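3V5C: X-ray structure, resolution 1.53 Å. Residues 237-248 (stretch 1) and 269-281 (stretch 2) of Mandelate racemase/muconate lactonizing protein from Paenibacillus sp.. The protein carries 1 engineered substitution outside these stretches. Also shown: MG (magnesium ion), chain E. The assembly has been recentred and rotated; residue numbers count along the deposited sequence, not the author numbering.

Stretch 1 237-248: HEDEALYEDLKE
Stretch 2 (269-281) HLIEWATRGRVDV

The contact is chiefly electrostatic: one face of a helix in stretch 1 is clamped by salt bridges to a short helix and the loop that follows it in stretch 2, with a tryptophan face and a small apolar patch beneath, and 660 Å² is buried on both sides together.

The register runs in the same sequence order on both sides: CA–CA separations are 7.4 Å for Glu238–Leu270, 6.0 Å for Glu240–Trp273 and 5.3 Å for Glu244–Arg278. In stretch 1, Glu238 (phi/psi -52/137) and Asp239 (-153/124) are extended, and the helix from Glu240 onward stays near -62/-43. Asp239 (chi1 t) caps it: its OD1 accepts from Leu242 N at 3.3 Å and, weakly, from Ala241 N at 2.9 Å. In stretch 2, His269 is the N-cap residue of helix 270-275. A Schellman motif ends that helix, with Gly277 N to Ala274 O at 2.9 Å and Arg278 N to Trp273 O at 3.1 Å. Gly277 has phi/psi 95/8, where a CB would jam against the preceding carbonyl, so glycine suits this turn.

Glu240 is the hub. Its CA-to-CB bond points toward stretch 2, and an extended side chain (chi1 t, chi2 t, chi3 15°) carries the carboxylate to two arginines. Arg276 (m, t, m, chi4 -90°) engages it in bidentate fashion, NE to Glu240 OE2 at 2.8 Å and NH2 to Glu240 OE1 at 3.0 Å, with N-H...O angles of 168° and 163°. Arg278 NE also donates to Glu240 OE2, at 2.8 Å and 163°. Arg276 is held from its own stretch as well, NH1 lying 2.6 Å from Glu272 OE2 in a salt bridge.

Arg278 (m, p, t, chi4 97°) starts sideways, but its end comes nearer to stretch 1. Glu244 (t, t, chi3 14°) places its CD over one face of the guanidinium, and a longer salt bridge joins Glu244 OE2 to Arg278 NH2 at 3.5 Å. Water 3 accepts from Arg278 NH2 at 3.0 Å and donates weakly to Glu240 OE2 at 3.4 Å.

The aliphatic part of Glu240 is used too. Its CB sits 3.5 Å from the centroid of the five-membered ring of Trp273 (chi1 m, chi2 -14°), only 2° off the normal, a CH-pi contact. At the ring edge, Glu238 O approaches Trp273 CZ3 at 3.5 Å. Glu238 (chi1 p, chi2 -96°) is buried, and its OE2 binds the magnesium ion at 2.1 Å.

Farther along, buried Tyr243 (chi1 m, chi2 -33°) packs CD2 against Val279 CG2 (chi1 t) at 3.5 Å. Its CB is 3.5 Å from Arg278 O, a buried carbonyl without a hydrogen-bonding partner in the model. Lys247 (m, m, t, chi4 135°) closes this end: its CE passes Gly277 O at 3.5 Å, and NZ reaches both Asp280 OD1 and Asp280 OD2 at 2.8 Å, Asp280 having chi1 m and chi2 -58°.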

# COMPACT_ATOMS: atom_id res chain seq x y z
N HIS A 237 -4.16 -4.15 -18.80
CA HIS A 237 -3.14 -3.11 -18.77
C HIS A 237 -3.74 -1.80 -19.28
O HIS A 237 -4.39 -1.77 -20.32
CB HIS A 237 -1.91 -3.49 -19.57
CG HIS A 237 -0.79 -2.51 -19.41
ND1 HIS A 237 -0.17 -2.31 -18.20
CD2 HIS A 237 -0.23 -1.64 -20.28
CE1 HIS A 237 0.75 -1.37 -18.33
NE2 HIS A 237 0.74 -0.95 -19.58
N GLU A 238 -3.51 -0.72 -18.53
CA GLU A 238 -4.14 0.55 -18.82
C GLU A 238 -3.96 1.00 -20.27
O GLU A 238 -2.88 0.89 -20.86
CB GLU A 238 -3.63 1.63 -17.87
CG GLU A 238 -2.12 1.78 -17.85
CD GLU A 238 -1.46 1.01 -16.72
OE1 GLU A 238 -0.42 1.47 -16.22
OE2 GLU A 238 -2.00 -0.04 -16.30
N ASP A 239 -5.05 1.51 -20.82
CA ASP A 239 -5.10 1.93 -22.21
C ASP A 239 -6.17 3.02 -22.27
O ASP A 239 -7.31 2.81 -21.84
CB ASP A 239 -5.48 0.70 -23.05
CG ASP A 239 -5.67 1.00 -24.54
OD1 ASP A 239 -6.25 2.03 -24.91
OD2 ASP A 239 -5.30 0.13 -25.35
N GLU A 240 -5.82 4.21 -22.75
CA GLU A 240 -6.78 5.30 -22.72
C GLU A 240 -8.06 5.03 -23.51
O GLU A 240 -9.17 5.38 -23.08
CB GLU A 240 -6.16 6.63 -23.20
CG GLU A 240 -7.09 7.79 -22.94
CD GLU A 240 -6.55 9.16 -23.36
OE1 GLU A 240 -5.56 9.22 -24.11
OE2 GLU A 240 -7.16 10.16 -22.93
N ALA A 241 -7.91 4.44 -24.68
CA ALA A 241 -9.04 4.14 -25.53
C ALA A 241 -9.99 3.16 -24.86
O ALA A 241 -11.20 3.35 -24.89
CB ALA A 241 -8.58 3.60 -26.88
N LEU A 242 -9.44 2.12 -24.26
CA LEU A 242 -10.29 1.10 -23.64
C LEU A 242 -11.01 1.66 -22.42
O LEU A 242 -12.19 1.41 -22.23
CB LEU A 242 -9.49 -0.14 -23.26
CG LEU A 242 -8.80 -0.87 -24.41
CD1 LEU A 242 -8.12 -2.12 -23.89
CD2 LEU A 242 -9.79 -1.20 -25.54
N TYR A 243 -10.29 2.42 -21.60
CA TYR A 243 -10.93 3.03 -20.45
C TYR A 243 -11.95 4.12 -20.82
O TYR A 243 -12.95 4.27 -20.15
CB TYR A 243 -9.88 3.56 -19.47
CG TYR A 243 -9.28 2.52 -18.53
CD1 TYR A 243 -10.03 1.44 -18.05
CD2 TYR A 243 -7.98 2.64 -18.08
CE1 TYR A 243 -9.48 0.52 -17.15
CE2 TYR A 243 -7.40 1.73 -17.21
CZ TYR A 243 -8.16 0.68 -16.73
OH TYR A 243 -7.57 -0.18 -15.84
N GLU A 244 -11.69 4.88 -21.89
CA GLU A 244 -12.68 5.85 -22.36
C GLU A 244 -13.97 5.12 -22.70
O GLU A 244 -15.06 5.56 -22.35
CB GLU A 244 -12.17 6.60 -23.61
CG GLU A 244 -13.14 7.66 -24.08
CD GLU A 244 -12.67 8.37 -25.34
OE1 GLU A 244 -11.73 7.89 -25.99
OE2 GLU A 244 -13.27 9.41 -25.67
N ASP A 245 -13.82 3.99 -23.38
CA ASP A 245 -14.96 3.14 -23.76
C ASP A 245 -15.68 2.62 -22.51
O ASP A 245 -16.88 2.81 -22.37
CB ASP A 245 -14.47 2.00 -24.68
CG ASP A 245 -15.58 1.03 -25.09
OD1 ASP A 245 -16.44 0.70 -24.25
OD2 ASP A 245 -15.58 0.55 -26.26
N LEU A 246 -14.93 2.01 -21.59
CA LEU A 246 -15.52 1.47 -20.37
C LEU A 246 -16.27 2.54 -19.58
O LEU A 246 -17.38 2.31 -19.11
CB LEU A 246 -14.43 0.85 -19.49
CG LEU A 246 -14.93 0.11 -18.24
CD1 LEU A 246 -15.94 -0.93 -18.66
CD2 LEU A 246 -13.76 -0.54 -17.55
N LYS A 247 -15.66 3.71 -19.43
CA LYS A 247 -16.31 4.79 -18.70
C LYS A 247 -17.63 5.21 -19.33
O LYS A 247 -18.61 5.45 -18.62
CB LYS A 247 -15.36 5.99 -18.62
CG LYS A 247 -14.27 5.81 -17.60
CD LYS A 247 -14.86 5.85 -16.22
CE LYS A 247 -13.86 6.39 -15.23
NZ LYS A 247 -14.51 7.38 -14.33
N GLU A 248 -17.66 5.30 -20.65
CA GLU A 248 -18.88 5.68 -21.36
C GLU A 248 -19.95 4.61 -21.17
O GLU A 248 -21.12 4.91 -20.95
CB GLU A 248 -18.58 5.91 -22.84
CG GLU A 248 -19.78 6.08 -23.74
CD GLU A 248 -19.37 6.52 -25.13
OE1 GLU A 248 -18.33 7.19 -25.26
OE2 GLU A 248 -20.09 6.19 -26.10
N HIS A 269 1.86 7.58 -19.35
CA HIS A 269 0.81 8.56 -19.61
C HIS A 269 -0.42 8.39 -18.72
O HIS A 269 -1.43 9.06 -18.91
CB HIS A 269 0.39 8.51 -21.08
CG HIS A 269 1.49 8.87 -22.03
ND1 HIS A 269 1.42 8.61 -23.38
CD2 HIS A 269 2.68 9.47 -21.82
CE1 HIS A 269 2.53 9.03 -23.96
NE2 HIS A 269 3.31 9.56 -23.04
N LEU A 270 -0.32 7.50 -17.73
CA LEU A 270 -1.49 7.16 -16.90
C LEU A 270 -2.12 8.36 -16.20
O LEU A 270 -3.33 8.50 -16.19
CB LEU A 270 -1.15 6.07 -15.87
CG LEU A 270 -2.29 5.67 -14.93
CD1 LEU A 270 -3.47 5.14 -15.74
CD2 LEU A 270 -1.83 4.61 -13.92
N ILE A 271 -1.30 9.23 -15.64
CA ILE A 271 -1.83 10.38 -14.94
C ILE A 271 -2.54 11.31 -15.91
O ILE A 271 -3.62 11.80 -15.63
CB ILE A 271 -0.76 11.07 -14.08
CG1 ILE A 271 -0.39 10.17 -12.90
CG2 ILE A 271 -1.30 12.40 -13.54
CD1 ILE A 271 0.93 10.53 -12.24
N GLU A 272 -1.94 11.52 -17.08
CA GLU A 272 -2.60 12.28 -18.13
C GLU A 272 -3.98 11.68 -18.46
O GLU A 272 -4.99 12.40 -18.49
CB GLU A 272 -1.69 12.35 -19.36
CG GLU A 272 -2.28 13.12 -20.52
CD GLU A 272 -1.32 13.24 -21.70
OE1 GLU A 272 -0.13 12.86 -21.55
OE2 GLU A 272 -1.75 13.73 -22.77
N TRP A 273 -4.05 10.37 -18.67
CA TRP A 273 -5.33 9.72 -18.90
C TRP A 273 -6.31 9.96 -17.75
O TRP A 273 -7.49 10.21 -17.97
CB TRP A 273 -5.14 8.22 -19.11
CG TRP A 273 -4.23 7.90 -20.26
CD1 TRP A 273 -3.83 8.75 -21.25
CD2 TRP A 273 -3.60 6.64 -20.52
NE1 TRP A 273 -2.98 8.09 -22.12
CE2 TRP A 273 -2.84 6.80 -21.70
CE3 TRP A 273 -3.63 5.38 -19.90
CZ2 TRP A 273 -2.10 5.75 -22.25
CZ3 TRP A 273 -2.89 4.35 -20.44
CH2 TRP A 273 -2.14 4.54 -21.61
N ALA A 274 -5.82 9.89 -16.52
CA ALA A 274 -6.66 10.14 -15.37
C ALA A 274 -7.22 11.57 -15.35
O ALA A 274 -8.41 11.77 -15.08
CB ALA A 274 -5.90 9.84 -14.07
N THR A 275 -6.36 12.54 -15.64
CA THR A 275 -6.81 13.93 -15.67
C THR A 275 -7.84 14.14 -16.78
O THR A 275 -8.63 15.08 -16.72
CB THR A 275 -5.65 14.94 -15.83
OG1 THR A 275 -5.13 14.87 -17.16
CG2 THR A 275 -4.56 14.69 -14.83
N ARG A 276 -7.86 13.26 -17.79
CA ARG A 276 -8.89 13.35 -18.82
C ARG A 276 -10.15 12.53 -18.51
O ARG A 276 -11.07 12.44 -19.33
CB ARG A 276 -8.32 12.99 -20.20
CG ARG A 276 -7.37 14.05 -20.75
CD ARG A 276 -7.17 13.90 -22.26
NE ARG A 276 -6.31 12.77 -22.61
CZ ARG A 276 -4.99 12.85 -22.75
NH1 ARG A 276 -4.37 14.00 -22.53
NH2 ARG A 276 -4.29 11.77 -23.09
N GLY A 277 -10.19 11.94 -17.32
CA GLY A 277 -11.39 11.28 -16.85
C GLY A 277 -11.50 9.78 -17.07
O GLY A 277 -12.54 9.19 -16.80
N ARG A 278 -10.42 9.15 -17.55
CA ARG A 278 -10.48 7.73 -17.89
C ARG A 278 -10.16 6.81 -16.71
O ARG A 278 -10.51 5.62 -16.74
CB ARG A 278 -9.53 7.41 -19.06
CG ARG A 278 -9.98 7.93 -20.44
CD ARG A 278 -9.82 9.44 -20.53
NE ARG A 278 -9.80 9.94 -21.90
CZ ARG A 278 -10.86 10.44 -22.53
NH1 ARG A 278 -12.05 10.48 -21.94
NH2 ARG A 278 -10.73 10.89 -23.78
N VAL A 279 -9.52 7.36 -15.67
CA VAL A 279 -9.09 6.60 -14.50
C VAL A 279 -9.32 7.48 -13.28
O VAL A 279 -9.06 8.68 -13.33
CB VAL A 279 -7.59 6.19 -14.61
CG1 VAL A 279 -7.10 5.57 -13.30
CG2 VAL A 279 -7.35 5.24 -15.79
N ASP A 280 -9.85 6.90 -12.19
CA ASP A 280 -10.27 7.69 -11.03
C ASP A 280 -9.34 7.61 -9.83
O ASP A 280 -9.23 8.55 -9.07
CB ASP A 280 -11.66 7.23 -10.59
CG ASP A 280 -12.66 7.29 -11.71
OD1 ASP A 280 -12.85 8.40 -12.27
OD2 ASP A 280 -13.22 6.25 -12.07
N VAL A 281 -8.69 6.46 -9.67
CA VAL A 281 -7.93 6.15 -8.47
C VAL A 281 -6.55 5.68 -8.91
O VAL A 281 -6.44 4.78 -9.73
CB VAL A 281 -8.58 4.99 -7.69
CG1 VAL A 281 -7.74 4.63 -6.47
CG2 VAL A 281 -10.00 5.36 -7.26
MG MG E . -2.06 -1.20 -14.53
O HOH W 1 -0.63 -2.62 -15.33
O HOH W 2 -0.49 0.09 -13.80
O HOH W 3 -8.55 12.29 -25.23
O HOH W 4 -3.64 -2.33 -15.39
O HOH W 5 -2.08 -2.18 -12.65